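Local coordinates for proximal thread matrix protein 1 (Mytilus galloprovincialis, PDB 4CN9), which is a collagen-binding matrix protein of the mussel byssus, built from two von Willebrand factor type A domains and carrying bound zinc, at residues Glu48-Asp61 with Met77-Thr90. Sequence-based numbering, arbitrary orientation.
Sequences EECDVQADIIVLFD and MKDFVKELVDSFTT. With ZN (zinc ion), chain D.
The methyl carbon CD1 of I56 sits squarely over the ring of F88, 3.5 Å from its centroid and 2° off the normal, a CH-pi contact in which the isoleucine reaches down from the strand and the ring up to meet it. CB of C50 reaches the same ring obliquely, 3.7 Å from CE1 of F88, while its sulfur, disulfide-bonded to C242, makes a sulfur-aromatic contact. Further along strand 54-61, CG2 of V58 lies against CG1 of V81 on the helix, the two side chains passing alongside with opposed headings, and F60 takes CE of M77 over the centre of one ring face, 3.8 Å from the centroid. The bend of the methionine at its last torsion (chi3 70°) brings this methyl back over the ring and leaves SD oblique to it; V81 CG2 lies at the ring edge. The strand and helix 77-85 run antiparallel at 173°, the helix being one of those packed on the central sheet of the Rossmann-like vWA fold.

Beyond the helix, the backbones of C50 and F88 form a single bridge: C50 N donates to S87 O (2.9 Å), and T89 N to C50 O. Water 1 bonds to C50 O, V52 O and T90 N, lying in plane at the edge of the F88 ring. T89 OG1 donates to D51 OD1 (3.0 Å) from above the carboxylate plane, and its CG2 packs against CD of E49. D51 chelates zinc through both oxygens, E49 through OE2 (2.0 Å), with H446 and two waters completing the site. T89 is a second-shell residue whose bond is consistent with steadying the D51 carboxylate, and the metal joins E49 and D51, just ahead of strand 54-61, to H446 in the C-terminal strand 439-447.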
ATOM      1  N   GLU A  48      12.567  15.463 -10.278  1.00 39.46           N
ATOM      2  CA  GLU A  48      13.412  14.791  -9.299  1.00 41.69           C
ATOM      3  C   GLU A  48      14.083  13.522  -9.732  1.00 31.67           C
ATOM      4  O   GLU A  48      13.885  13.020 -10.835  1.00 31.90           O
ATOM      5  CB  GLU A  48      12.734  14.522  -7.963  1.00 44.52           C
ATOM      6  CG  GLU A  48      11.268  14.564  -7.871  1.00 44.29           C
ATOM      7  CD  GLU A  48      10.904  15.140  -6.529  1.00 41.82           C
ATOM      8  OE1 GLU A  48      11.088  16.358  -6.362  1.00 55.40           O
ATOM      9  OE2 GLU A  48      10.498  14.384  -5.626  1.00 37.42           O
ATOM     10  N   GLU A  49      14.905  13.044  -8.806  1.00 33.58           N
ATOM     11  CA  GLU A  49      15.698  11.850  -8.969  1.00 31.86           C
ATOM     12  C   GLU A  49      15.570  10.972  -7.736  1.00 27.87           C
ATOM     13  O   GLU A  49      15.141  11.411  -6.663  1.00 26.57           O
ATOM     14  CB  GLU A  49      17.170  12.208  -9.168  1.00 29.23           C
ATOM     15  CG  GLU A  49      17.840  12.798  -7.937  1.00 32.80           C
ATOM     16  CD  GLU A  49      19.227  13.357  -8.223  1.00 36.43           C
ATOM     17  OE1 GLU A  49      19.453  13.858  -9.343  1.00 34.97           O
ATOM     18  OE2 GLU A  49      20.088  13.299  -7.319  1.00 38.84           O
ATOM     19  N   CYS A  50      15.955   9.720  -7.924  1.00 25.63           N
ATOM     20  CA  CYS A  50      15.992   8.742  -6.870  1.00 26.07           C
ATOM     21  C   CYS A  50      17.360   8.099  -6.949  1.00 24.42           C
ATOM     22  O   CYS A  50      17.781   7.670  -8.024  1.00 28.27           O
ATOM     23  CB  CYS A  50      14.903   7.700  -7.101  1.00 29.69           C
ATOM     24  SG  CYS A  50      14.845   6.433  -5.835  1.00 31.95           S
ATOM     25  N   ASP A  51      18.060   8.047  -5.824  1.00 25.29           N
ATOM     26  CA  ASP A  51      19.426   7.522  -5.788  1.00 27.46           C
ATOM     27  C   ASP A  51      19.442   6.051  -5.339  1.00 28.17           C
ATOM     28  O   ASP A  51      20.498   5.428  -5.244  1.00 28.31           O
ATOM     29  CB  ASP A  51      20.312   8.363  -4.847  1.00 32.64           C
ATOM     30  CG  ASP A  51      20.378   9.842  -5.237  1.00 31.72           C
ATOM     31  OD1 ASP A  51      20.094  10.214  -6.395  1.00 31.11           O
ATOM     32  OD2 ASP A  51      20.711  10.665  -4.365  1.00 37.75           O
ATOM     33  N   VAL A  52      18.260   5.503  -5.081  1.00 28.69           N
ATOM     34  CA  VAL A  52      18.126   4.147  -4.554  1.00 31.93           C
ATOM     35  C   VAL A  52      18.544   3.108  -5.582  1.00 28.13           C
ATOM     36  O   VAL A  52      18.251   3.261  -6.760  1.00 27.70           O
ATOM     37  CB  VAL A  52      16.670   3.879  -4.110  1.00 32.08           C
ATOM     38  CG1 VAL A  52      16.502   2.445  -3.602  1.00 34.52           C
ATOM     39  CG2 VAL A  52      16.266   4.867  -3.014  1.00 39.25           C
ATOM     40  N   GLN A  53      19.232   2.058  -5.138  1.00 28.50           N
ATOM     41  CA  GLN A  53      19.619   0.965  -6.029  1.00 27.38           C
ATOM     42  C   GLN A  53      18.453   0.009  -6.221  1.00 27.13           C
ATOM     43  O   GLN A  53      17.934  -0.553  -5.260  1.00 25.24           O
ATOM     44  CB  GLN A  53      20.830   0.211  -5.484  1.00 31.81           C
ATOM     45  CG  GLN A  53      22.115   1.013  -5.581  1.00 38.78           C
ATOM     46  CD  GLN A  53      23.292   0.313  -4.939  1.00 54.49           C
ATOM     47  OE1 GLN A  53      23.310  -0.914  -4.809  1.00 54.05           O
ATOM     48  NE2 GLN A  53      24.289   1.094  -4.530  1.00 54.28           N
ATOM     49  N   ALA A  54      18.046  -0.181  -7.468  1.00 28.13           N
ATOM     50  CA  ALA A  54      16.789  -0.858  -7.753  1.00 24.62           C
ATOM     51  C   ALA A  54      16.845  -1.641  -9.058  1.00 24.48           C
ATOM     52  O   ALA A  54      17.612  -1.305  -9.970  1.00 20.74           O
ATOM     53  CB  ALA A  54      15.653   0.169  -7.824  1.00 22.52           C
ATOM     54  N   ASP A  55      16.026  -2.691  -9.117  1.00 21.92           N
ATOM     55  CA  ASP A  55      15.676  -3.354 -10.367  1.00 21.41           C
ATOM     56  C   ASP A  55      14.227  -2.935 -10.675  1.00 19.92           C
ATOM     57  O   ASP A  55      13.304  -3.213  -9.900  1.00 17.82           O
ATOM     58  CB  ASP A  55      15.825  -4.882 -10.244  1.00 20.83           C
ATOM     59  CG  ASP A  55      17.292  -5.346 -10.198  1.00 27.58           C
ATOM     60  OD1 ASP A  55      18.163  -4.701 -10.822  1.00 23.68           O
ATOM     61  OD2 ASP A  55      17.568  -6.382  -9.541  1.00 30.00           O
ATOM     62  N   ILE A  56      14.047  -2.198 -11.768  1.00 17.93           N
ATOM     63  CA  ILE A  56      12.756  -1.628 -12.114  1.00 16.90           C
ATOM     64  C   ILE A  56      12.190  -2.297 -13.374  1.00 17.97           C
ATOM     65  O   ILE A  56      12.852  -2.367 -14.400  1.00 16.47           O
ATOM     66  CB  ILE A  56      12.865  -0.112 -12.351  1.00 19.38           C
ATOM     67  CG1 ILE A  56      13.455   0.585 -11.109  1.00 24.71           C
ATOM     68  CG2 ILE A  56      11.514   0.468 -12.671  1.00 20.39           C
ATOM     69  CD1 ILE A  56      14.365   1.751 -11.443  1.00 28.63           C
ATOM     70  N   ILE A  57      10.975  -2.818 -13.260  1.00 15.78           N
ATOM     71  CA  ILE A  57      10.253  -3.373 -14.381  1.00 16.83           C
ATOM     72  C   ILE A  57       9.044  -2.513 -14.680  1.00 14.71           C
ATOM     73  O   ILE A  57       8.221  -2.260 -13.806  1.00 17.43           O
ATOM     74  CB  ILE A  57       9.772  -4.806 -14.083  1.00 14.70           C
ATOM     75  CG1 ILE A  57      10.974  -5.700 -13.760  1.00 16.45           C
ATOM     76  CG2 ILE A  57       8.969  -5.356 -15.258  1.00 16.70           C
ATOM     77  CD1 ILE A  57      11.907  -5.950 -14.943  1.00 18.07           C
ATOM     78  N   VAL A  58       8.948  -2.042 -15.915  1.00 16.86           N
ATOM     79  CA  VAL A  58       7.724  -1.410 -16.393  1.00 13.02           C
ATOM     80  C   VAL A  58       6.868  -2.412 -17.164  1.00 14.68           C
ATOM     81  O   VAL A  58       7.339  -3.064 -18.083  1.00 17.71           O
ATOM     82  CB  VAL A  58       8.025  -0.193 -17.299  1.00 18.43           C
ATOM     83  CG1 VAL A  58       6.739   0.380 -17.873  1.00 20.64           C
ATOM     84  CG2 VAL A  58       8.792   0.855 -16.509  1.00 22.04           C
ATOM     85  N   LEU A  59       5.611  -2.528 -16.750  1.00 14.79           N
ATOM     86  CA  LEU A  59       4.601  -3.365 -17.389  1.00 16.29           C
ATOM     87  C   LEU A  59       3.732  -2.446 -18.241  1.00 18.29           C
ATOM     88  O   LEU A  59       2.984  -1.608 -17.724  1.00 20.51           O
ATOM     89  CB  LEU A  59       3.793  -4.071 -16.292  1.00 16.83           C
ATOM     90  CG  LEU A  59       3.062  -5.394 -16.509  1.00 24.71           C
ATOM     91  CD1 LEU A  59       3.806  -6.388 -17.398  1.00 20.46           C
ATOM     92  CD2 LEU A  59       2.817  -5.999 -15.133  1.00 24.48           C
ATOM     93  N   PHE A  60       3.880  -2.596 -19.549  1.00 14.52           N
ATOM     94  CA  PHE A  60       3.482  -1.626 -20.560  1.00 17.21           C
ATOM     95  C   PHE A  60       2.312  -2.231 -21.350  1.00 21.06           C
ATOM     96  O   PHE A  60       2.508  -3.190 -22.085  1.00 17.01           O
ATOM     97  CB  PHE A  60       4.725  -1.420 -21.449  1.00 20.34           C
ATOM     98  CG  PHE A  60       4.599  -0.358 -22.506  1.00 20.71           C
ATOM     99  CD1 PHE A  60       3.815  -0.553 -23.645  1.00 16.07           C
ATOM    100  CD2 PHE A  60       5.323   0.821 -22.389  1.00 26.53           C
ATOM    101  CE1 PHE A  60       3.743   0.424 -24.619  1.00 23.04           C
ATOM    102  CE2 PHE A  60       5.252   1.806 -23.364  1.00 23.76           C
ATOM    103  CZ  PHE A  60       4.474   1.611 -24.476  1.00 23.83           C
ATOM    104  N   ASP A  61       1.103  -1.685 -21.168  1.00 16.29           N
ATOM    105  CA  ASP A  61      -0.112  -2.117 -21.888  1.00 17.17           C
ATOM    106  C   ASP A  61       0.078  -1.873 -23.388  1.00 22.14           C
ATOM    107  O   ASP A  61       0.334  -0.732 -23.789  1.00 19.07           O
ATOM    108  CB  ASP A  61      -1.299  -1.313 -21.332  1.00 20.57           C
ATOM    109  CG  ASP A  61      -2.672  -1.704 -21.924  1.00 19.91           C
ATOM    110  OD1 ASP A  61      -2.790  -2.094 -23.107  1.00 19.02           O
ATOM    111  OD2 ASP A  61      -3.662  -1.570 -21.173  1.00 19.47           O
ATOM    112  N   MET A  77       3.716   7.274 -24.302  1.00 27.50           N
ATOM    113  CA  MET A  77       3.999   6.273 -23.275  1.00 25.31           C
ATOM    114  C   MET A  77       5.488   6.010 -23.236  1.00 19.76           C
ATOM    115  O   MET A  77       6.084   5.947 -22.171  1.00 24.23           O
ATOM    116  CB  MET A  77       3.243   4.969 -23.555  1.00 22.36           C
ATOM    117  CG  MET A  77       1.758   5.075 -23.361  1.00 23.64           C
ATOM    118  SD  MET A  77       0.870   3.559 -23.817  1.00 27.64           S
ATOM    119  CE  MET A  77       1.423   2.479 -22.470  1.00 25.61           C
ATOM    120  N   LYS A  78       6.101   5.877 -24.407  1.00 22.68           N
ATOM    121  CA  LYS A  78       7.525   5.593 -24.482  1.00 24.12           C
ATOM    122  C   LYS A  78       8.334   6.723 -23.860  1.00 26.12           C
ATOM    123  O   LYS A  78       9.306   6.490 -23.131  1.00 24.19           O
ATOM    124  CB  LYS A  78       7.951   5.394 -25.935  1.00 24.97           C
ATOM    125  CG  LYS A  78       7.502   4.082 -26.519  1.00 22.98           C
ATOM    126  CD  LYS A  78       7.869   3.964 -27.970  1.00 26.31           C
ATOM    127  CE  LYS A  78       7.559   2.567 -28.485  1.00 27.55           C
ATOM    128  NZ  LYS A  78       8.091   2.348 -29.840  1.00 26.80           N
ATOM    129  N   ASP A  79       7.939   7.954 -24.171  1.00 26.42           N
ATOM    130  CA  ASP A  79       8.632   9.131 -23.653  1.00 26.33           C
ATOM    131  C   ASP A  79       8.552   9.191 -22.134  1.00 25.44           C
ATOM    132  O   ASP A  79       9.537   9.503 -21.453  1.00 28.18           O
ATOM    133  CB  ASP A  79       8.062  10.402 -24.291  1.00 24.21           C
ATOM    134  CG  ASP A  79       8.438  10.530 -25.763  1.00 24.91           C
ATOM    135  OD1 ASP A  79       9.319   9.776 -26.217  1.00 29.98           O
ATOM    136  OD2 ASP A  79       7.863  11.387 -26.465  1.00 38.37           O
ATOM    137  N   PHE A  80       7.382   8.871 -21.602  1.00 23.93           N
ATOM    138  CA  PHE A  80       7.205   8.836 -20.164  1.00 23.12           C
ATOM    139  C   PHE A  80       8.184   7.841 -19.535  1.00 23.94           C
ATOM    140  O   PHE A  80       8.796   8.134 -18.513  1.00 23.09           O
ATOM    141  CB  PHE A  80       5.754   8.488 -19.814  1.00 23.55           C
ATOM    142  CG  PHE A  80       5.497   8.394 -18.343  1.00 25.80           C
ATOM    143  CD1 PHE A  80       5.382   9.538 -17.575  1.00 26.09           C
ATOM    144  CD2 PHE A  80       5.387   7.162 -17.720  1.00 25.24           C
ATOM    145  CE1 PHE A  80       5.141   9.460 -16.224  1.00 27.33           C
ATOM    146  CE2 PHE A  80       5.159   7.078 -16.364  1.00 25.10           C
ATOM    147  CZ  PHE A  80       5.033   8.231 -15.614  1.00 26.24           C
ATOM    148  N   VAL A  81       8.347   6.675 -20.158  1.00 22.30           N
ATOM    149  CA  VAL A  81       9.209   5.638 -19.594  1.00 24.01           C
ATOM    150  C   VAL A  81      10.675   6.059 -19.693  1.00 24.48           C
ATOM    151  O   VAL A  81      11.465   5.803 -18.796  1.00 21.50           O
ATOM    152  CB  VAL A  81       8.978   4.273 -20.284  1.00 21.80           C
ATOM    153  CG1 VAL A  81       9.932   3.220 -19.742  1.00 22.54           C
ATOM    154  CG2 VAL A  81       7.528   3.834 -20.088  1.00 24.59           C
ATOM    155  N   LYS A  82      11.024   6.728 -20.787  1.00 24.82           N
ATOM    156  CA  LYS A  82      12.352   7.311 -20.926  1.00 23.77           C
ATOM    157  C   LYS A  82      12.654   8.292 -19.803  1.00 22.70           C
ATOM    158  O   LYS A  82      13.765   8.330 -19.285  1.00 22.18           O
ATOM    159  CB  LYS A  82      12.476   8.027 -22.265  1.00 23.09           C
ATOM    160  CG  LYS A  82      12.541   7.110 -23.436  1.00 28.90           C
ATOM    161  CD  LYS A  82      12.726   7.899 -24.731  1.00 31.62           C
ATOM    162  CE  LYS A  82      12.606   6.982 -25.926  1.00 30.26           C
ATOM    163  NZ  LYS A  82      12.530   7.731 -27.204  1.00 33.33           N
ATOM    164  N   GLU A  83      11.664   9.096 -19.436  1.00 22.11           N
ATOM    165  CA  GLU A  83      11.838  10.062 -18.369  1.00 24.24           C
ATOM    166  C   GLU A  83      12.059   9.374 -17.015  1.00 24.74           C
ATOM    167  O   GLU A  83      12.847   9.841 -16.194  1.00 24.47           O
ATOM    168  CB  GLU A  83      10.634  11.007 -18.330  1.00 27.61           C
ATOM    169  CG  GLU A  83      10.605  11.923 -19.556  1.00 28.87           C
ATOM    170  CD  GLU A  83       9.262  12.575 -19.780  1.00 32.30           C
ATOM    171  OE1 GLU A  83       8.418  12.538 -18.869  1.00 34.65           O
ATOM    172  OE2 GLU A  83       9.049  13.125 -20.877  1.00 34.30           O
ATOM    173  N   LEU A  84      11.379   8.250 -16.801  1.00 22.88           N
ATOM    174  CA  LEU A  84      11.615   7.420 -15.615  1.00 25.38           C
ATOM    175  C   LEU A  84      13.058   6.957 -15.547  1.00 21.65           C
ATOM    176  O   LEU A  84      13.707   7.074 -14.511  1.00 23.36           O
ATOM    177  CB  LEU A  84      10.709   6.185 -15.638  1.00 25.13           C
ATOM    178  CG  LEU A  84       9.212   6.482 -15.555  1.00 28.05           C
ATOM    179  CD1 LEU A  84       8.388   5.218 -15.758  1.00 29.18           C
ATOM    180  CD2 LEU A  84       8.891   7.136 -14.214  1.00 24.76           C
ATOM    181  N   VAL A  85      13.545   6.397 -16.646  1.00 23.01           N
ATOM    182  CA  VAL A  85      14.923   5.936 -16.718  1.00 21.01           C
ATOM    183  C   VAL A  85      15.894   7.037 -16.291  1.00 22.56           C
ATOM    184  O   VAL A  85      16.821   6.804 -15.514  1.00 24.22           O
ATOM    185  CB  VAL A  85      15.274   5.479 -18.129  1.00 23.35           C
ATOM    186  CG1 VAL A  85      16.781   5.249 -18.260  1.00 30.73           C
ATOM    187  CG2 VAL A  85      14.494   4.214 -18.484  1.00 24.64           C
ATOM    188  N   ASP A  86      15.662   8.245 -16.789  1.00 24.90           N
ATOM    189  CA  ASP A  86      16.548   9.383 -16.518  1.00 23.46           C
ATOM    190  C   ASP A  86      16.360   9.956 -15.122  1.00 25.52           C
ATOM    191  O   ASP A  86      17.064  10.885 -14.737  1.00 28.76           O
ATOM    192  CB  ASP A  86      16.335  10.484 -17.573  1.00 26.83           C
ATOM    193  CG  ASP A  86      17.097  10.209 -18.863  1.00 26.00           C
ATOM    194  OD1 ASP A  86      17.979   9.320 -18.862  1.00 28.39           O
ATOM    195  OD2 ASP A  86      16.820  10.876 -19.880  1.00 29.64           O
ATOM    196  N   SER A  87      15.421   9.396 -14.361  1.00 26.50           N
ATOM    197  CA  SER A  87      15.170   9.820 -12.980  1.00 24.89           C
ATOM    198  C   SER A  87      15.938   8.989 -11.940  1.00 24.55           C
ATOM    199  O   SER A  87      16.005   9.357 -10.752  1.00 26.67           O
ATOM    200  CB  SER A  87      13.670   9.736 -12.690  1.00 29.57           C
ATOM    201  OG  SER A  87      12.931  10.490 -13.644  1.00 31.37           O
ATOM    202  N   PHE A  88      16.523   7.877 -12.377  1.00 23.89           N
ATOM    203  CA  PHE A  88      17.249   6.995 -11.466  1.00 26.35           C
ATOM    204  C   PHE A  88      18.739   7.135 -11.683  1.00 28.31           C
ATOM    205  O   PHE A  88      19.280   6.644 -12.664  1.00 27.24           O
ATOM    206  CB  PHE A  88      16.789   5.540 -11.633  1.00 26.18           C
ATOM    207  CG  PHE A  88      15.402   5.305 -11.113  1.00 26.33           C
ATOM    208  CD1 PHE A  88      15.194   5.022  -9.776  1.00 27.19           C
ATOM    209  CD2 PHE A  88      14.311   5.405 -11.952  1.00 31.57           C
ATOM    210  CE1 PHE A  88      13.929   4.824  -9.291  1.00 27.52           C
ATOM    211  CE2 PHE A  88      13.040   5.202 -11.472  1.00 32.84           C
ATOM    212  CZ  PHE A  88      12.851   4.927 -10.132  1.00 30.30           C
ATOM    213  N   THR A  89      19.388   7.815 -10.748  1.00 26.08           N
ATOM    214  CA  THR A  89      20.775   8.232 -10.920  1.00 34.54           C
ATOM    215  C   THR A  89      21.745   7.057 -11.051  1.00 34.88           C
ATOM    216  O   THR A  89      22.739   7.170 -11.759  1.00 38.13           O
ATOM    217  CB  THR A  89      21.219   9.155  -9.765  1.00 34.48           C
ATOM    218  OG1 THR A  89      21.206   8.433  -8.531  1.00 39.46           O
ATOM    219  CG2 THR A  89      20.292  10.351  -9.657  1.00 34.47           C
ATOM    220  N   THR A  90      21.447   5.926 -10.408  1.00 31.13           N
ATOM    221  CA  THR A  90      22.362   4.771 -10.424  1.00 32.21           C
ATOM    222  C   THR A  90      22.167   3.814 -11.615  1.00 32.55           C
ATOM    223  O   THR A  90      22.873   2.803 -11.741  1.00 28.51           O
ATOM    224  CB  THR A  90      22.292   3.960  -9.099  1.00 34.50           C
ATOM    225  OG1 THR A  90      21.001   3.362  -8.951  1.00 32.65           O
ATOM    226  CG2 THR A  90      22.566   4.864  -7.896  1.00 36.10           C
TER
HETATM  227 ZN    ZN D1449      20.374  12.236  -5.688  0.50 33.43          ZN
HETATM  228  O   HOH W   1      18.773   5.338  -8.594  1.00 28.85           O
HETATM  229  O   HOH W   2      21.945  13.226  -4.720  0.70 36.21           O
HETATM  230  O   HOH W   3      22.328  12.078  -6.389  0.70 38.83           O